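Local atomic coordinates of poly-beta-1,6-N-acetyl-D-glucosamine N-deacetylase (Aggregatibacter actinomycetemcomitans, PDB entry 4U10), a protein that probably removes acetyl groups from the N-acetylglucosamine units of poly-beta-1,6-N-acetyl-D-glucosamine by metal-dependent hydrolysis, this chain being its polysaccharide deacetylase part. Residues N47-W51 with N92-V96; W51-I55 with P203-V207. Residues are numbered along the deposited sequence.

Contact 1 of 2, residues N47-W51 with N92-V96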
# COMPACT_ATOMS: atom_id res chain seq x y z
N ASN A 47 -6.19 -19.03 3.63
CA ASN A 47 -5.93 -19.14 2.22
C ASN A 47 -5.65 -17.73 1.71
O ASN A 47 -6.55 -16.89 1.69
CB ASN A 47 -7.17 -19.71 1.55
CG ASN A 47 -7.41 -21.17 1.95
OD1 ASN A 47 -8.43 -21.55 2.56
ND2 ASN A 47 -6.50 -21.95 1.63
N VAL A 48 -4.43 -17.50 1.26
CA VAL A 48 -4.03 -16.28 0.53
C VAL A 48 -4.63 -16.22 -0.85
O VAL A 48 -4.38 -17.06 -1.72
CB VAL A 48 -2.51 -16.08 0.52
CG1 VAL A 48 -2.11 -14.83 -0.27
CG2 VAL A 48 -2.03 -15.97 1.95
N VAL A 49 -5.43 -15.22 -1.07
CA VAL A 49 -6.09 -15.04 -2.35
C VAL A 49 -5.61 -13.74 -2.99
O VAL A 49 -5.14 -12.83 -2.33
CB VAL A 49 -7.61 -14.98 -2.17
CG1 VAL A 49 -8.11 -16.27 -1.49
CG2 VAL A 49 -7.99 -13.73 -1.40
N SER A 50 -5.73 -13.65 -4.30
CA SER A 50 -5.34 -12.46 -5.03
C SER A 50 -6.50 -11.48 -5.03
O SER A 50 -7.67 -11.85 -4.79
CB SER A 50 -5.02 -12.84 -6.47
OG SER A 50 -6.20 -13.32 -7.14
N TRP A 51 -6.19 -10.21 -5.31
CA TRP A 51 -7.20 -9.23 -5.44
C TRP A 51 -8.19 -9.63 -6.53
O TRP A 51 -9.40 -9.41 -6.39
CB TRP A 51 -6.61 -7.83 -5.67
CG TRP A 51 -7.64 -6.78 -5.58
CD1 TRP A 51 -8.04 -6.03 -6.60
CD2 TRP A 51 -8.45 -6.41 -4.44
NE1 TRP A 51 -9.04 -5.20 -6.20
CE2 TRP A 51 -9.30 -5.39 -4.87
CE3 TRP A 51 -8.51 -6.80 -3.10
CZ2 TRP A 51 -10.23 -4.77 -4.03
CZ3 TRP A 51 -9.43 -6.23 -2.29
CH2 TRP A 51 -10.29 -5.21 -2.76
N ASN A 92 3.88 -19.47 -3.72
CA ASN A 92 2.79 -19.12 -4.62
C ASN A 92 1.65 -18.27 -3.96
O ASN A 92 0.45 -18.54 -4.07
CB ASN A 92 2.29 -20.38 -5.34
CG ASN A 92 1.50 -20.04 -6.57
OD1 ASN A 92 1.87 -19.18 -7.37
ND2 ASN A 92 0.37 -20.70 -6.71
N TYR A 93 2.11 -17.22 -3.29
CA TYR A 93 1.25 -16.20 -2.68
C TYR A 93 1.15 -14.97 -3.51
O TYR A 93 2.15 -14.32 -3.82
CB TYR A 93 1.80 -15.80 -1.31
CG TYR A 93 1.52 -16.76 -0.19
CD1 TYR A 93 0.73 -17.91 -0.35
CD2 TYR A 93 1.99 -16.48 1.08
CE1 TYR A 93 0.48 -18.76 0.74
CE2 TYR A 93 1.72 -17.32 2.15
CZ TYR A 93 0.97 -18.47 1.97
OH TYR A 93 0.71 -19.25 3.09
N PRO A 94 -0.08 -14.63 -3.93
CA PRO A 94 -0.24 -13.34 -4.56
C PRO A 94 -0.29 -12.22 -3.52
O PRO A 94 -0.48 -12.47 -2.29
CB PRO A 94 -1.58 -13.44 -5.26
CG PRO A 94 -2.33 -14.45 -4.49
CD PRO A 94 -1.33 -15.39 -3.91
N ALA A 95 -0.21 -11.00 -4.01
CA ALA A 95 -0.16 -9.81 -3.17
C ALA A 95 -0.54 -8.56 -4.00
O ALA A 95 -0.54 -8.58 -5.21
CB ALA A 95 1.23 -9.67 -2.63
N VAL A 96 -0.87 -7.50 -3.27
CA VAL A 96 -1.07 -6.17 -3.75
C VAL A 96 0.17 -5.35 -3.38
O VAL A 96 0.65 -5.42 -2.26
CB VAL A 96 -2.32 -5.55 -3.10
CG1 VAL A 96 -2.42 -4.09 -3.49
CG2 VAL A 96 -3.56 -6.30 -3.52
O HOH W 1 -2.74 -11.35 -1.59
O HOH W 2 -2.97 -10.06 -6.32
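Residues 47-51 and 92-96 run side by side in roughly the same direction, 33° apart, and apolar side chains fill the space between them. Val48 points toward the other segment. Its CG2 sits 3.8 Å from the centroid of the Tyr93 ring and only 7° off the ring normal, a CH-pi contact, while its CG1 lies 3.8 Å from Pro94 CD. A compact branched residue can meet both partners at once. Pro94 meets the backbone with the CG corner of its ring, 3.5 Å from Ser50 N and 3.7 Å from Val49 C. Further along, Trp51 CB touches Val96 CG2 at 4.0 Å. The Tyr93 ring comes back to Val48, while its OH hydrogen-bonds to Phe38 O of helix 31-42.

No direct hydrogen bond joins the segments; water supplies the polar link. One water donates to Val49 O at 2.9 Å and to Pro94 O at 2.6 Å, and a second donates to Ala95 O at 3.1 Å while weakly accepting from Trp51 N at 3.4 Å. Proline has no amide hydrogen, so only its carbonyl can serve here.

Both segments hold helix boundaries. Asn92, with positive phi, closes helix 79-91 in a Schellman motif, and Ser50 N-caps helix 51-58, where its short side chain lets OG cap Gln53 N while Gln53 OE1 bonds back to Ser50 N, a capping box. Strands 47-48 and 95-99 each pair in parallel with strand 68-75, linked to it through helices 51-58 and 79-91. These are the successive beta-alpha-beta crossovers of the distorted beta/alpha barrel of polysaccharide deacetylases.

Contact 2 of 2, residues W51-I55 with P203-V207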
# COMPACT_ATOMS: atom_id res chain seq x y z
N TRP A 51 -6.19 -10.21 -5.31
CA TRP A 51 -7.20 -9.23 -5.44
C TRP A 51 -8.19 -9.63 -6.53
O TRP A 51 -9.40 -9.41 -6.39
CB TRP A 51 -6.61 -7.83 -5.67
CG TRP A 51 -7.64 -6.78 -5.58
CD1 TRP A 51 -8.04 -6.03 -6.60
CD2 TRP A 51 -8.45 -6.41 -4.44
NE1 TRP A 51 -9.04 -5.20 -6.20
CE2 TRP A 51 -9.30 -5.39 -4.87
CE3 TRP A 51 -8.51 -6.80 -3.10
CZ2 TRP A 51 -10.23 -4.77 -4.03
CZ3 TRP A 51 -9.43 -6.23 -2.29
CH2 TRP A 51 -10.29 -5.21 -2.76
N GLN A 52 -7.68 -10.18 -7.61
CA GLN A 52 -8.57 -10.65 -8.70
C GLN A 52 -9.68 -11.63 -8.20
O GLN A 52 -10.86 -11.55 -8.64
CB GLN A 52 -7.73 -11.20 -9.83
CG GLN A 52 -8.48 -11.42 -11.11
CD GLN A 52 -9.19 -10.20 -11.64
OE1 GLN A 52 -8.57 -9.24 -12.06
NE2 GLN A 52 -10.48 -10.29 -11.74
N GLN A 53 -9.33 -12.53 -7.28
CA GLN A 53 -10.32 -13.44 -6.69
C GLN A 53 -11.35 -12.71 -5.87
O GLN A 53 -12.53 -13.09 -5.86
CB GLN A 53 -9.61 -14.46 -5.79
CG GLN A 53 -8.83 -15.50 -6.58
CD GLN A 53 -8.10 -16.43 -5.68
OE1 GLN A 53 -6.94 -16.18 -5.35
NE2 GLN A 53 -8.81 -17.41 -5.15
N ILE A 54 -10.92 -11.66 -5.17
CA ILE A 54 -11.85 -10.76 -4.50
C ILE A 54 -12.83 -10.14 -5.51
O ILE A 54 -14.04 -10.11 -5.29
CB ILE A 54 -11.13 -9.60 -3.76
CG1 ILE A 54 -10.11 -10.10 -2.73
CG2 ILE A 54 -12.12 -8.73 -3.05
CD1 ILE A 54 -10.65 -11.06 -1.72
N ILE A 55 -12.31 -9.62 -6.62
CA ILE A 55 -13.15 -8.96 -7.61
C ILE A 55 -14.06 -9.97 -8.30
O ILE A 55 -15.26 -9.74 -8.51
CB ILE A 55 -12.29 -8.19 -8.65
CG1 ILE A 55 -11.55 -7.03 -8.01
CG2 ILE A 55 -13.19 -7.66 -9.73
CD1 ILE A 55 -12.48 -5.95 -7.41
N PRO A 203 -4.73 1.33 -12.02
CA PRO A 203 -4.97 0.74 -10.73
C PRO A 203 -6.45 0.80 -10.32
O PRO A 203 -7.14 1.78 -10.63
CB PRO A 203 -4.14 1.66 -9.77
CG PRO A 203 -4.06 2.98 -10.50
CD PRO A 203 -4.02 2.60 -11.95
N ARG A 204 -6.90 -0.15 -9.51
CA ARG A 204 -8.28 -0.14 -9.05
C ARG A 204 -8.38 -0.19 -7.53
O ARG A 204 -9.44 -0.44 -6.94
CB ARG A 204 -9.03 -1.30 -9.70
CG ARG A 204 -8.32 -2.60 -9.61
CD ARG A 204 -9.04 -3.74 -10.37
NE ARG A 204 -8.25 -4.95 -10.18
CZ ARG A 204 -8.51 -6.13 -10.72
NH1 ARG A 204 -9.56 -6.25 -11.53
NH2 ARG A 204 -7.72 -7.17 -10.43
N ILE A 205 -7.28 0.13 -6.87
CA ILE A 205 -7.23 0.26 -5.44
C ILE A 205 -6.41 1.51 -5.16
O ILE A 205 -5.39 1.71 -5.75
CB ILE A 205 -6.51 -0.94 -4.78
CG1 ILE A 205 -7.17 -2.29 -5.08
CG2 ILE A 205 -6.33 -0.83 -3.26
CD1 ILE A 205 -6.21 -3.46 -4.86
N MSE A 206 -6.88 2.30 -4.22
CA MSE A 206 -6.04 3.35 -3.56
C MSE A 206 -5.64 2.86 -2.22
O MSE A 206 -6.50 2.52 -1.37
CB MSE A 206 -6.76 4.68 -3.58
CG MSE A 206 -6.18 5.72 -2.60
SE MSE A 206 -4.38 6.20 -3.25
CE MSE A 206 -4.90 7.40 -4.63
N VAL A 207 -4.33 2.86 -1.96
CA VAL A 207 -3.88 2.61 -0.62
C VAL A 207 -3.44 3.89 0.04
O VAL A 207 -2.53 4.57 -0.45
CB VAL A 207 -2.74 1.56 -0.59
CG1 VAL A 207 -2.36 1.24 0.85
CG2 VAL A 207 -3.12 0.28 -1.36
O HOH W 3 -10.72 -3.03 -7.30
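Arg204 makes the polar part of this contact. Its long, extended side chain reaches helix 51-58, where NH2 donates to Gln52 OE1 at 2.8 Å and NH1 adds a weak bond to the same Gln52 OE1 at 3.2 Å. Gln52 offers a neutral acceptor, and the charge is met by Glu140, which forms a salt bridge with Arg204 NE. Ile55 CG1 lies over one face of the guanidinium, 4.1 Å from NH1 of Arg204, and the edge of the indole comes close as well, with Trp51 CD1 3.7 Å from Arg204 NE. The backbone takes part through a water that accepts from Trp51 NE1 at 3.0 Å and donates to Arg204 O at 2.9 Å, so the indole nitrogen is satisfied in a buried place. Next, Ile205 lays CD1 on the indole face, 3.5 Å from the centroid of the five-membered ring of Trp51 and 4° off its normal, a CH-pi contact. Met206, a selenomethionine, turns to Phe188 of helix 177-199. Strand 205-207 pairs with strand 228-230, whose His228 and Phe230 meet Trp51 edge-to-face, and Ile205 also touches Val96 of strand 95-99.

Trp51 belongs to both contacts, its CB facing Val96 and its indole meeting Arg204 and Ile205. The centres lie about 11 Å apart, yet the interiors merge, with Val96 CG1 4.1 Å from Ile205 CD1 and Val49 CG2 3.8 Å from Ile54 CD1. The shared core lies near two zinc sites. Asp74, which binds one zinc with His10, has its side chain about 7 Å from that of Val96 and about 8 Å from that of Ile205; His144, which binds another with Asp75 and His149, lies about 9 Å from Ile205, side chain to side chain. Elsewhere in contact 1, the Tyr93 side chain is about 7 Å from that of Asp43, which binds a separate zinc with Lys42.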